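Local coordinates for sulfonate ABC transporter, periplasmic sulfonate-binding protein SsuA (Methylobacillus flagellatus, PDB 3UIF) that probably binds sulfonates or related sulfate esters in the periplasm and delivers them to an ABC transporter, at residues A[120-125]-A[146-151]; A[153-158]-A[170-175]; A[105-110]-A[184-189]; A[113-118]-A[139-144]. One frame throughout, in Å; residues are numbered along the deposited sequence.

Interaction 1 (A[120-125]-A[146-151]); sequences KKIALH and KDFKIV. With SO4 (sulfate ion), chain B.
I122 and V151 bury the most surface where strand 121-124 runs beside strand 149-151, and they touch mainly through backbone. I122 is held at both its polar atoms: I122 N donates to K149 O at 2.9 Å, almost in line with the C=O bond, while I122 O receives V151 N at 3.0 Å from well above the carbonyl plane. V151 O in turn accepts L124 N at 2.9 Å. This staggered ladder is parallel pairing, and with helix 130-140 linking the strands it makes a beta-alpha-beta unit at one margin of a five-stranded mixed sheet. On the face carrying K121, A123 and V151, K121 CG rests 3.9 Å from both K149 CD and V151 CG2. K149, its CG anti to the backbone N (chi1 -172°), lies alongside K121, and the two ammonium groups stay apart on the exposed surface. On the other face, I122 CD1 reaches the ring of F148 obliquely, nearest CD1 of that ring; L124 CB and I150 CG2 follow along the same face at 4.2 Å, and F134 of helix 130-140 covers L124. Past the strand, H125 turns its ring edge, at ND1, toward O3 of a sulfate, probably from the crystallisation liquor, which R128 NE also binds; the hydrogen bond modelled there is too short to take at face value. An alanine here would probably hold the sulfate less firmly, leaving more to R128.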
loop_
_atom_site.group_PDB
_atom_site.type_symbol
_atom_site.label_atom_id
_atom_site.label_comp_id
_atom_site.label_asym_id
_atom_site.label_seq_id
_atom_site.Cartn_x
_atom_site.Cartn_y
_atom_site.Cartn_z
ATOM N N LYS A 120 -2.241 -17.569 22.990
ATOM C CA LYS A 120 -1.049 -18.060 22.290
ATOM C C LYS A 120 -0.107 -16.938 21.862
ATOM O O LYS A 120 -0.453 -15.757 21.949
ATOM C CB LYS A 120 -1.451 -18.888 21.063
ATOM C CG LYS A 120 -2.345 -20.081 21.360
ATOM C CD LYS A 120 -1.557 -21.317 21.747
ATOM C CE LYS A 120 -2.486 -22.495 21.995
ATOM N NZ LYS A 120 -1.716 -23.657 22.511
ATOM N N LYS A 121 1.090 -17.330 21.418
ATOM C CA LYS A 121 2.100 -16.415 20.850
ATOM C C LYS A 121 1.878 -16.153 19.355
ATOM O O LYS A 121 1.903 -17.080 18.546
ATOM C CB LYS A 121 3.510 -16.979 21.065
ATOM C CG LYS A 121 4.208 -16.506 22.337
ATOM C CD LYS A 121 5.400 -17.387 22.707
ATOM C CE LYS A 121 5.011 -18.522 23.650
ATOM N NZ LYS A 121 5.995 -19.646 23.645
ATOM N N ILE A 122 1.648 -14.890 18.998
ATOM C CA ILE A 122 1.562 -14.490 17.590
ATOM C C ILE A 122 2.620 -13.435 17.251
ATOM O O ILE A 122 2.648 -12.343 17.843
ATOM C CB ILE A 122 0.138 -14.029 17.171
ATOM C CG1 ILE A 122 -0.894 -15.129 17.455
ATOM C CG2 ILE A 122 0.096 -13.669 15.687
ATOM C CD1 ILE A 122 -2.318 -14.638 17.564
ATOM N N ALA A 123 3.487 -13.798 16.301
ATOM C CA ALA A 123 4.525 -12.921 15.764
ATOM C C ALA A 123 3.902 -11.887 14.834
ATOM O O ALA A 123 3.275 -12.237 13.827
ATOM C CB ALA A 123 5.583 -13.741 15.030
ATOM N N LEU A 124 4.051 -10.614 15.186
ATOM C CA LEU A 124 3.486 -9.529 14.385
ATOM C C LEU A 124 4.366 -8.293 14.452
ATOM O O LEU A 124 4.733 -7.843 15.541
ATOM C CB LEU A 124 2.075 -9.189 14.868
ATOM C CG LEU A 124 1.464 -7.837 14.473
ATOM C CD1 LEU A 124 1.073 -7.775 12.997
ATOM C CD2 LEU A 124 0.273 -7.517 15.371
ATOM N N HIS A 125 4.696 -7.731 13.291
ATOM C CA HIS A 125 5.515 -6.526 13.284
ATOM C C HIS A 125 4.728 -5.295 13.630
ATOM O O HIS A 125 4.115 -4.672 12.766
ATOM C CB HIS A 125 6.258 -6.345 11.968
ATOM C CG HIS A 125 7.492 -5.484 12.097
ATOM N ND1 HIS A 125 8.091 -4.903 11.041
ATOM C CD2 HIS A 125 8.221 -5.102 13.222
ATOM C CE1 HIS A 125 9.151 -4.196 11.467
ATOM N NE2 HIS A 125 9.230 -4.322 12.801
ATOM N N LYS A 146 -5.108 -8.037 24.309
ATOM C CA LYS A 146 -5.090 -8.667 25.634
ATOM C C LYS A 146 -5.093 -10.193 25.593
ATOM O O LYS A 146 -4.517 -10.840 26.467
ATOM C CB LYS A 146 -6.284 -8.188 26.469
ATOM C CG LYS A 146 -6.271 -6.704 26.816
ATOM C CD LYS A 146 -4.859 -6.234 27.158
ATOM C CE LYS A 146 -4.851 -4.806 27.698
ATOM N NZ LYS A 146 -3.462 -4.367 28.032
ATOM N N ASP A 147 -5.731 -10.758 24.570
ATOM C CA ASP A 147 -5.941 -12.205 24.482
ATOM C C ASP A 147 -4.815 -12.970 23.814
ATOM O O ASP A 147 -4.932 -14.177 23.571
ATOM C CB ASP A 147 -7.227 -12.495 23.725
ATOM C CG ASP A 147 -8.423 -11.907 24.397
ATOM O OD1 ASP A 147 -8.246 -11.329 25.499
ATOM O OD2 ASP A 147 -9.528 -12.018 23.824
ATOM N N PHE A 148 -3.725 -12.279 23.509
ATOM C CA PHE A 148 -2.598 -12.942 22.898
ATOM C C PHE A 148 -1.300 -12.420 23.481
ATOM O O PHE A 148 -1.233 -11.277 23.942
ATOM C CB PHE A 148 -2.632 -12.725 21.391
ATOM C CG PHE A 148 -3.969 -13.030 20.761
ATOM C CD1 PHE A 148 -4.275 -14.322 20.332
ATOM C CD2 PHE A 148 -4.927 -12.027 20.602
ATOM C CE1 PHE A 148 -5.500 -14.605 19.747
ATOM C CE2 PHE A 148 -6.155 -12.310 20.028
ATOM C CZ PHE A 148 -6.442 -13.598 19.596
ATOM N N LYS A 149 -0.278 -13.269 23.493
ATOM C CA LYS A 149 1.082 -12.780 23.648
ATOM C C LYS A 149 1.576 -12.362 22.243
ATOM O O LYS A 149 1.783 -13.205 21.365
ATOM C CB LYS A 149 1.991 -13.830 24.313
ATOM C CG LYS A 149 3.387 -13.323 24.693
ATOM C CD LYS A 149 4.127 -14.325 25.578
ATOM C CE LYS A 149 5.196 -13.651 26.438
ATOM N NZ LYS A 149 5.698 -14.504 27.562
ATOM N N ILE A 150 1.718 -11.054 22.039
ATOM C CA ILE A 150 2.221 -10.522 20.777
ATOM C C ILE A 150 3.735 -10.388 20.803
ATOM O O ILE A 150 4.282 -9.572 21.546
ATOM C CB ILE A 150 1.612 -9.138 20.423
ATOM C CG1 ILE A 150 0.088 -9.115 20.638
ATOM C CG2 ILE A 150 2.008 -8.723 19.005
ATOM C CD1 ILE A 150 -0.697 -10.040 19.735
ATOM N N VAL A 151 4.396 -11.186 19.970
ATOM C CA VAL A 151 5.843 -11.112 19.786
ATOM C C VAL A 151 6.114 -10.082 18.697
ATOM O O VAL A 151 5.752 -10.296 17.541
ATOM C CB VAL A 151 6.454 -12.495 19.396
ATOM C CG1 VAL A 151 7.980 -12.467 19.435
ATOM C CG2 VAL A 151 5.930 -13.616 20.293
HETATM S S SO4 B . 9.196 -4.554 7.721
HETATM O O1 SO4 B . 9.528 -5.393 6.532
HETATM O O2 SO4 B . 8.676 -3.253 7.199
HETATM O O3 SO4 B . 8.190 -5.216 8.599
HETATM O O4 SO4 B . 10.380 -4.368 8.606
#

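Interaction 2 (A[153-158]-A[170-175]); sequences VNPQVG and FFSLFD
D175 OD2 is met from two quarters: S172 OG donates to it at 2.7 Å, on the syn side of the carboxylate, and P155 CB lies 3.6 Å from the same OD2 atom. The serine hydroxyl is 3.8 Å from P155 CB as well, so the proline ring sits against a hydroxyl-carboxylate pair joined by that bond. Deeper in, F170 fills the space beneath the first turn of helix 155-164. Its CG is anti to the backbone N (chi1 173°), which carries the ring up from the strand to the helix. There the backbone of G158 covers one face, with G158 C 3.6 Å above the ring plane toward the rim, and P155 CA meets the edge in plane, 3.7 Å from F170 CZ. G158, without a side chain, lets the helix backbone come down onto the ring. Helix 155-164 is the connection of a beta-alpha-beta crossover from strand 149-151 to strand 169-172, passing over strand 121-124, and N154 caps its start by accepting V157 N at OD1 (3.2 Å). With an alanine at F170, the helix's first turn would probably lose its support on the sheet, and a gap would open under G158. P155 also comes within about 3 Å, nearest atoms, of a bound sulfate, probably from the crystallisation liquor, which may mark an anion pocket at this helix start.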
loop_
_atom_site.group_PDB
_atom_site.type_symbol
_atom_site.label_atom_id
_atom_site.label_comp_id
_atom_site.label_asym_id
_atom_site.label_seq_id
_atom_site.Cartn_x
_atom_site.Cartn_y
_atom_site.Cartn_z
ATOM N N VAL A 153 8.272 -8.644 16.127
ATOM C CA VAL A 153 9.435 -8.965 15.283
ATOM C C VAL A 153 9.172 -8.651 13.803
ATOM O O VAL A 153 8.026 -8.681 13.342
ATOM C CB VAL A 153 9.836 -10.457 15.386
ATOM C CG1 VAL A 153 10.443 -10.777 16.750
ATOM C CG2 VAL A 153 8.653 -11.370 15.086
ATOM N N ASN A 154 10.227 -8.368 13.043
ATOM C CA ASN A 154 10.064 -8.211 11.601
ATOM C C ASN A 154 9.601 -9.534 10.930
ATOM O O ASN A 154 9.639 -10.593 11.547
ATOM C CB ASN A 154 11.334 -7.636 10.958
ATOM C CG ASN A 154 12.556 -8.495 11.207
ATOM O OD1 ASN A 154 12.795 -9.477 10.504
ATOM N ND2 ASN A 154 13.345 -8.123 12.211
ATOM N N PRO A 155 9.138 -9.468 9.669
ATOM C CA PRO A 155 8.620 -10.666 9.013
ATOM C C PRO A 155 9.637 -11.804 8.885
ATOM O O PRO A 155 9.248 -12.962 8.809
ATOM C CB PRO A 155 8.239 -10.166 7.621
ATOM C CG PRO A 155 8.044 -8.692 7.788
ATOM C CD PRO A 155 9.090 -8.295 8.779
ATOM N N GLN A 156 10.922 -11.476 8.849
ATOM C CA GLN A 156 11.952 -12.490 8.665
ATOM C C GLN A 156 12.173 -13.300 9.948
ATOM O O GLN A 156 12.226 -14.538 9.890
ATOM C CB GLN A 156 13.266 -11.889 8.137
ATOM C CG GLN A 156 13.161 -11.316 6.724
ATOM C CD GLN A 156 12.461 -9.958 6.683
ATOM O OE1 GLN A 156 11.520 -9.751 5.912
ATOM N NE2 GLN A 156 12.910 -9.035 7.524
ATOM N N VAL A 157 12.285 -12.603 11.087
ATOM C CA VAL A 157 12.375 -13.246 12.405
ATOM C C VAL A 157 11.081 -13.995 12.707
ATOM O O VAL A 157 11.096 -15.105 13.225
ATOM C CB VAL A 157 12.662 -12.229 13.532
ATOM C CG1 VAL A 157 12.780 -12.924 14.883
ATOM C CG2 VAL A 157 13.931 -11.445 13.236
ATOM N N GLY A 158 9.960 -13.375 12.364
ATOM C CA GLY A 158 8.648 -13.962 12.582
ATOM C C GLY A 158 8.432 -15.225 11.785
ATOM O O GLY A 158 7.849 -16.180 12.293
ATOM N N PHE A 170 1.578 -16.309 13.001
ATOM C CA PHE A 170 2.393 -15.275 12.380
ATOM C C PHE A 170 1.503 -14.452 11.471
ATOM O O PHE A 170 0.865 -14.978 10.573
ATOM C CB PHE A 170 3.562 -15.939 11.618
ATOM C CG PHE A 170 4.403 -14.999 10.787
ATOM C CD1 PHE A 170 4.973 -13.857 11.339
ATOM C CD2 PHE A 170 4.665 -15.289 9.451
ATOM C CE1 PHE A 170 5.770 -13.014 10.569
ATOM C CE2 PHE A 170 5.465 -14.449 8.681
ATOM C CZ PHE A 170 6.022 -13.316 9.242
ATOM N N PHE A 171 1.453 -13.154 11.712
ATOM C CA PHE A 171 0.637 -12.286 10.883
ATOM C C PHE A 171 1.502 -11.432 9.965
ATOM O O PHE A 171 2.352 -10.670 10.438
ATOM C CB PHE A 171 -0.273 -11.416 11.744
ATOM C CG PHE A 171 -1.491 -10.931 11.017
ATOM C CD1 PHE A 171 -2.596 -11.763 10.861
ATOM C CD2 PHE A 171 -1.524 -9.646 10.459
ATOM C CE1 PHE A 171 -3.715 -11.320 10.174
ATOM C CE2 PHE A 171 -2.646 -9.199 9.779
ATOM C CZ PHE A 171 -3.742 -10.035 9.636
ATOM N N SER A 172 1.294 -11.564 8.656
ATOM C CA SER A 172 2.150 -10.887 7.674
ATOM C C SER A 172 1.490 -10.745 6.304
ATOM O O SER A 172 0.304 -11.029 6.142
ATOM C CB SER A 172 3.478 -11.647 7.530
ATOM O OG SER A 172 4.508 -10.803 7.020
ATOM N N LEU A 173 2.277 -10.316 5.321
ATOM C CA LEU A 173 1.807 -10.161 3.947
ATOM C C LEU A 173 2.150 -11.404 3.144
ATOM O O LEU A 173 2.387 -12.459 3.715
ATOM C CB LEU A 173 2.444 -8.931 3.309
ATOM C CG LEU A 173 2.396 -7.608 4.090
ATOM C CD1 LEU A 173 2.976 -6.490 3.228
ATOM C CD2 LEU A 173 0.992 -7.251 4.552
ATOM N N PHE A 174 2.204 -11.267 1.822
ATOM C CA PHE A 174 2.399 -12.407 0.902
ATOM C C PHE A 174 3.683 -13.215 1.115
ATOM O O PHE A 174 3.816 -14.321 0.591
ATOM C CB PHE A 174 2.246 -11.967 -0.566
ATOM C CG PHE A 174 3.386 -11.116 -1.085
ATOM C CD1 PHE A 174 3.891 -10.038 -0.345
ATOM C CD2 PHE A 174 3.942 -11.376 -2.325
ATOM C CE1 PHE A 174 4.937 -9.263 -0.828
ATOM C CE2 PHE A 174 4.982 -10.601 -2.822
ATOM C CZ PHE A 174 5.486 -9.550 -2.077
ATOM N N ASP A 175 4.623 -12.681 1.892
ATOM C CA ASP A 175 5.800 -13.458 2.316
ATOM C C ASP A 175 5.386 -14.740 3.046
ATOM O O ASP A 175 6.156 -15.695 3.145
ATOM C CB ASP A 175 6.730 -12.618 3.188
ATOM C CG ASP A 175 5.985 -11.863 4.269
ATOM O OD1 ASP A 175 5.199 -10.951 3.920
ATOM O OD2 ASP A 175 6.195 -12.165 5.466
#

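Interaction 3 (A[105-110]-A[184-189]); sequences VPKNST and VGKIIW
Antiparallel strand pairing, reinforced by a lysine bonded to two backbone oxygens, joins V105 and K186 at the outer margin of the sheet, where strand 185-190 lies against the end of strand 102-106. V105 and K186 form a hydrogen-bonded pair: V105 N reaches K186 O at 2.9 Å, and K186 N reaches V105 O at 2.8 Å, both bonds nearly straight. P106, which has no N-H to give, falls in the next, non-hydrogen-bonded pair, opposite G185. The ladder ends less regularly, with K107 N donating to V184 O at 3.2 Å from far above the carbonyl plane. In the type II periplasmic binding protein fold, to which the family and the strand order of this sheet point, strand 102-106 is the one strand that runs against the other four. Beyond it the chain makes a type I turn from P106 to S109, and K186 closes over it. Its CG stands between the backbone N and the carbonyl carbon (chi1 58°), and a bend at the last torsion (chi4 -88°) brings the ammonium group onto two backbone oxygens. NZ of K186 lies 2.9 Å from K107 O, above that carbonyl's plane, and 3.0 Å from S109 O, on a lone pair in the carbonyl plane. Those two acceptors may offset the nearness of the K107 ammonium, whose NZ is 4.5 Å from K186 NZ. Beside the lysine, V105 CG2 packs on I188 CG2 at 3.7 Å and V105 CG1 touches I188 CD1, the two side chains crossing at about a right angle.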
loop_
_atom_site.group_PDB
_atom_site.type_symbol
_atom_site.label_atom_id
_atom_site.label_comp_id
_atom_site.label_asym_id
_atom_site.label_seq_id
_atom_site.Cartn_x
_atom_site.Cartn_y
_atom_site.Cartn_z
ATOM N N VAL A 105 -0.096 -20.463 10.567
ATOM C CA VAL A 105 0.177 -21.319 11.723
ATOM C C VAL A 105 1.166 -22.419 11.322
ATOM O O VAL A 105 1.287 -22.721 10.139
ATOM C CB VAL A 105 -1.116 -21.935 12.336
ATOM C CG1 VAL A 105 -1.977 -20.855 12.977
ATOM C CG2 VAL A 105 -1.907 -22.751 11.314
ATOM N N PRO A 106 1.880 -23.015 12.301
ATOM C CA PRO A 106 2.812 -24.089 11.927
ATOM C C PRO A 106 2.087 -25.162 11.130
ATOM O O PRO A 106 0.868 -25.310 11.261
ATOM C CB PRO A 106 3.277 -24.641 13.277
ATOM C CG PRO A 106 3.161 -23.482 14.203
ATOM C CD PRO A 106 1.927 -22.740 13.751
ATOM N N LYS A 107 2.827 -25.878 10.289
ATOM C CA LYS A 107 2.222 -26.905 9.437
ATOM C C LYS A 107 1.246 -27.826 10.203
ATOM O O LYS A 107 0.117 -28.028 9.759
ATOM C CB LYS A 107 3.298 -27.729 8.700
ATOM C CG LYS A 107 2.753 -28.811 7.767
ATOM C CD LYS A 107 1.969 -28.209 6.600
ATOM C CE LYS A 107 0.827 -29.115 6.155
ATOM N NZ LYS A 107 -0.204 -29.349 7.220
ATOM N N ASN A 108 1.677 -28.353 11.350
ATOM C CA ASN A 108 0.893 -29.344 12.096
ATOM C C ASN A 108 -0.102 -28.801 13.133
ATOM O O ASN A 108 -0.386 -29.476 14.130
ATOM C CB ASN A 108 1.838 -30.330 12.800
ATOM C CG ASN A 108 2.688 -31.126 11.824
ATOM O OD1 ASN A 108 3.893 -31.300 12.039
ATOM N ND2 ASN A 108 2.068 -31.606 10.734
ATOM N N SER A 109 -0.640 -27.607 12.909
ATOM C CA SER A 109 -1.443 -26.945 13.938
ATOM C C SER A 109 -2.925 -27.365 13.981
ATOM O O SER A 109 -3.541 -27.668 12.955
ATOM C CB SER A 109 -1.311 -25.424 13.821
ATOM O OG SER A 109 -1.647 -24.792 15.042
ATOM N N THR A 110 -3.463 -27.383 15.199
ATOM C CA THR A 110 -4.903 -27.531 15.493
ATOM C C THR A 110 -5.739 -26.338 14.968
ATOM O O THR A 110 -6.890 -26.498 14.552
ATOM C CB THR A 110 -5.081 -27.671 17.031
ATOM O OG1 THR A 110 -4.731 -29.000 17.419
ATOM C CG2 THR A 110 -6.513 -27.363 17.510
ATOM N N VAL A 184 6.491 -25.665 5.885
ATOM C CA VAL A 184 6.630 -25.477 7.326
ATOM C C VAL A 184 5.518 -24.603 7.950
ATOM O O VAL A 184 5.468 -24.402 9.178
ATOM C CB VAL A 184 8.061 -24.981 7.654
ATOM C CG1 VAL A 184 8.176 -23.462 7.535
ATOM C CG2 VAL A 184 8.532 -25.524 9.003
ATOM N N GLY A 185 4.608 -24.117 7.108
ATOM C CA GLY A 185 3.461 -23.364 7.599
ATOM C C GLY A 185 2.208 -23.552 6.777
ATOM O O GLY A 185 2.259 -24.053 5.654
ATOM N N LYS A 186 1.074 -23.153 7.336
ATOM C CA LYS A 186 -0.149 -23.079 6.542
ATOM C C LYS A 186 -0.945 -21.808 6.827
ATOM O O LYS A 186 -1.086 -21.393 7.970
ATOM C CB LYS A 186 -1.001 -24.358 6.670
ATOM C CG LYS A 186 -1.433 -24.748 8.074
ATOM C CD LYS A 186 -2.481 -25.848 8.006
ATOM C CE LYS A 186 -3.217 -26.039 9.330
ATOM N NZ LYS A 186 -2.541 -26.986 10.260
ATOM N N ILE A 187 -1.426 -21.185 5.763
ATOM C CA ILE A 187 -2.248 -19.991 5.856
ATOM C C ILE A 187 -3.682 -20.423 6.131
ATOM O O ILE A 187 -4.213 -21.281 5.438
ATOM C CB ILE A 187 -2.180 -19.159 4.556
ATOM C CG1 ILE A 187 -0.760 -18.633 4.341
ATOM C CG2 ILE A 187 -3.180 -18.007 4.577
ATOM C CD1 ILE A 187 -0.529 -18.072 2.952
ATOM N N ILE A 188 -4.298 -19.828 7.146
ATOM C CA ILE A 188 -5.623 -20.263 7.623
ATOM C C ILE A 188 -6.652 -19.135 7.561
ATOM O O ILE A 188 -7.850 -19.364 7.661
ATOM C CB ILE A 188 -5.565 -20.829 9.061
ATOM C CG1 ILE A 188 -4.955 -19.801 10.026
ATOM C CG2 ILE A 188 -4.793 -22.145 9.069
ATOM C CD1 ILE A 188 -5.422 -19.935 11.463
ATOM N N TRP A 189 -6.160 -17.914 7.401
ATOM C CA TRP A 189 -7.010 -16.770 7.214
ATOM C C TRP A 189 -6.254 -15.801 6.361
ATOM O O TRP A 189 -5.033 -15.773 6.396
ATOM C CB TRP A 189 -7.366 -16.152 8.556
ATOM C CG TRP A 189 -8.297 -14.987 8.400
ATOM C CD1 TRP A 189 -9.690 -15.017 8.363
ATOM C CD2 TRP A 189 -7.938 -13.569 8.205
ATOM N NE1 TRP A 189 -10.201 -13.761 8.179
ATOM C CE2 TRP A 189 -9.208 -12.843 8.071
ATOM C CE3 TRP A 189 -6.744 -12.860 8.124
ATOM C CZ2 TRP A 189 -9.255 -11.467 7.878
ATOM C CZ3 TRP A 189 -6.805 -11.470 7.931
ATOM C CH2 TRP A 189 -8.035 -10.793 7.820
#

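Interaction 4 (A[113-118]-A[139-144]); sequences SIKDLK and QSEGLT
A Schellman motif closes helix 130-140, and the residues leaving it, E141 and L143, turn toward the 3-10 segment 114-117. The polar half of the contact is a salt bridge at the surface: K115 NZ donates to E141 OE2 at 2.8 Å, on the syn lone pair of OE2. K115 comes across the glutamate at about a right angle; bends at chi3 (-69°) and chi4 (-64°) fold its chain so that the methylenes also pass close to OE2. S113 OG accepts a second bond from K115 NZ at 3.1 Å, steadying the ammonium from its own segment. The other carboxylate oxygen, E141 OE1, lies 3.9 Å from I114 CG2. The apolar half belongs to L143, whose two methyls divide the work: CD1 faces I114 CG1 at 4.3 Å, and CD2 meets the aliphatic run of K118 at its CD, 4.0 Å away. I114 is itself sunk among L137 and L138 of the same helix and I122 of the sheet. G142, with positive phi, supplies the C-prime residue, its N bonded to Q139 O, and L143 N returns to L138 O, the paired bonds that define a Schellman helix end.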
loop_
_atom_site.group_PDB
_atom_site.type_symbol
_atom_site.label_atom_id
_atom_site.label_comp_id
_atom_site.label_asym_id
_atom_site.label_seq_id
_atom_site.Cartn_x
_atom_site.Cartn_y
_atom_site.Cartn_z
ATOM N N SER A 113 -8.992 -20.873 12.931
ATOM C CA SER A 113 -9.301 -19.441 12.860
ATOM C C SER A 113 -8.690 -18.757 14.082
ATOM O O SER A 113 -8.329 -19.429 15.047
ATOM C CB SER A 113 -10.816 -19.200 12.803
ATOM O OG SER A 113 -11.361 -19.127 14.115
ATOM N N ILE A 114 -8.584 -17.434 14.038
ATOM C CA ILE A 114 -7.887 -16.671 15.080
ATOM C C ILE A 114 -8.357 -17.023 16.498
ATOM O O ILE A 114 -7.569 -16.978 17.441
ATOM C CB ILE A 114 -7.955 -15.138 14.824
ATOM C CG1 ILE A 114 -7.229 -14.341 15.918
ATOM C CG2 ILE A 114 -9.391 -14.658 14.692
ATOM C CD1 ILE A 114 -5.717 -14.370 15.821
ATOM N N LYS A 115 -9.631 -17.395 16.621
ATOM C CA LYS A 115 -10.222 -17.790 17.900
ATOM C C LYS A 115 -9.337 -18.804 18.614
ATOM O O LYS A 115 -9.075 -18.670 19.808
ATOM C CB LYS A 115 -11.641 -18.354 17.704
ATOM C CG LYS A 115 -12.686 -17.316 17.300
ATOM C CD LYS A 115 -14.121 -17.846 17.331
ATOM C CE LYS A 115 -14.396 -18.873 16.234
ATOM N NZ LYS A 115 -14.284 -18.301 14.861
ATOM N N ASP A 116 -8.845 -19.784 17.856
ATOM C CA ASP A 116 -8.058 -20.894 18.394
ATOM C C ASP A 116 -6.698 -20.465 18.936
ATOM O O ASP A 116 -5.988 -21.253 19.560
ATOM C CB ASP A 116 -7.867 -21.964 17.318
ATOM C CG ASP A 116 -9.185 -22.579 16.857
ATOM O OD1 ASP A 116 -10.088 -22.765 17.713
ATOM O OD2 ASP A 116 -9.319 -22.886 15.645
ATOM N N LEU A 117 -6.333 -19.216 18.706
ATOM C CA LEU A 117 -5.012 -18.767 19.091
ATOM C C LEU A 117 -5.053 -17.947 20.358
ATOM O O LEU A 117 -4.042 -17.349 20.751
ATOM C CB LEU A 117 -4.354 -17.989 17.949
ATOM C CG LEU A 117 -4.125 -18.835 16.699
ATOM C CD1 LEU A 117 -3.573 -17.975 15.577
ATOM C CD2 LEU A 117 -3.210 -20.021 17.002
ATOM N N LYS A 118 -6.224 -17.922 20.996
ATOM C CA LYS A 118 -6.394 -17.245 22.278
ATOM C C LYS A 118 -5.355 -17.728 23.285
ATOM O O LYS A 118 -5.165 -18.930 23.460
ATOM C CB LYS A 118 -7.804 -17.469 22.825
ATOM C CG LYS A 118 -8.900 -16.720 22.080
ATOM C CD LYS A 118 -10.179 -16.673 22.901
ATOM C CE LYS A 118 -10.004 -15.761 24.108
ATOM N NZ LYS A 118 -11.216 -15.743 24.973
ATOM N N GLN A 139 -11.276 -7.404 16.224
ATOM C CA GLN A 139 -12.547 -6.733 16.462
ATOM C C GLN A 139 -13.699 -7.561 15.907
ATOM O O GLN A 139 -14.704 -7.763 16.580
ATOM C CB GLN A 139 -12.537 -5.370 15.793
ATOM C CG GLN A 139 -13.129 -4.246 16.622
ATOM C CD GLN A 139 -12.448 -2.917 16.320
ATOM O OE1 GLN A 139 -12.455 -1.993 17.144
ATOM N NE2 GLN A 139 -11.827 -2.825 15.142
ATOM N N SER A 140 -13.525 -8.055 14.682
ATOM C CA SER A 140 -14.553 -8.832 13.986
ATOM C C SER A 140 -15.009 -10.028 14.798
ATOM O O SER A 140 -16.183 -10.393 14.739
ATOM C CB SER A 140 -14.063 -9.301 12.604
ATOM O OG SER A 140 -13.146 -10.386 12.706
ATOM N N GLU A 141 -14.091 -10.642 15.548
ATOM C CA GLU A 141 -14.423 -11.861 16.294
ATOM C C GLU A 141 -14.476 -11.619 17.808
ATOM O O GLU A 141 -14.489 -12.565 18.605
ATOM C CB GLU A 141 -13.520 -13.037 15.876
ATOM C CG GLU A 141 -13.488 -13.239 14.350
ATOM C CD GLU A 141 -13.456 -14.704 13.874
ATOM O OE1 GLU A 141 -12.805 -14.985 12.821
ATOM O OE2 GLU A 141 -14.093 -15.574 14.525
ATOM N N GLY A 142 -14.547 -10.337 18.182
ATOM C CA GLY A 142 -14.787 -9.903 19.560
ATOM C C GLY A 142 -13.620 -10.173 20.482
ATOM O O GLY A 142 -13.799 -10.625 21.613
ATOM N N LEU A 143 -12.418 -9.904 19.990
ATOM C CA LEU A 143 -11.196 -10.141 20.744
ATOM C C LEU A 143 -10.357 -8.880 20.758
ATOM O O LEU A 143 -10.641 -7.929 20.014
ATOM C CB LEU A 143 -10.387 -11.262 20.097
ATOM C CG LEU A 143 -11.074 -12.591 19.811
ATOM C CD1 LEU A 143 -10.148 -13.460 18.976
ATOM C CD2 LEU A 143 -11.468 -13.287 21.113
ATOM N N THR A 144 -9.311 -8.892 21.586
ATOM C CA THR A 144 -8.351 -7.787 21.691
ATOM C C THR A 144 -6.911 -8.333 21.745
ATOM O O THR A 144 -6.702 -9.556 21.846
ATOM C CB THR A 144 -8.660 -6.900 22.937
ATOM O OG1 THR A 144 -7.453 -6.297 23.433
ATOM C CG2 THR A 144 -9.281 -7.734 24.071
#

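How the interactions relate
Interactions 1, 2 and 3 share one five-stranded sheet, ordered 149-151, 121-124, 169-172, 102-106, 185-190, so interactions 1 and 3 occupy its two margins, with centres about 16 Å apart. Interaction 2, about 12 Å from interaction 1, sets helix 155-164 on the strand between them; A123 O and F171 N probably hydrogen-bond across the two contacts. Interaction 4 lies on the sheet's other helical side, where F148 of interaction 1 packs on L117 and L143. Along the chain, interaction 3 encloses the rest: interactions 1 and 4 interleave, and interaction 2 follows both. All four lie in one lobe of what is probably a type II binding protein.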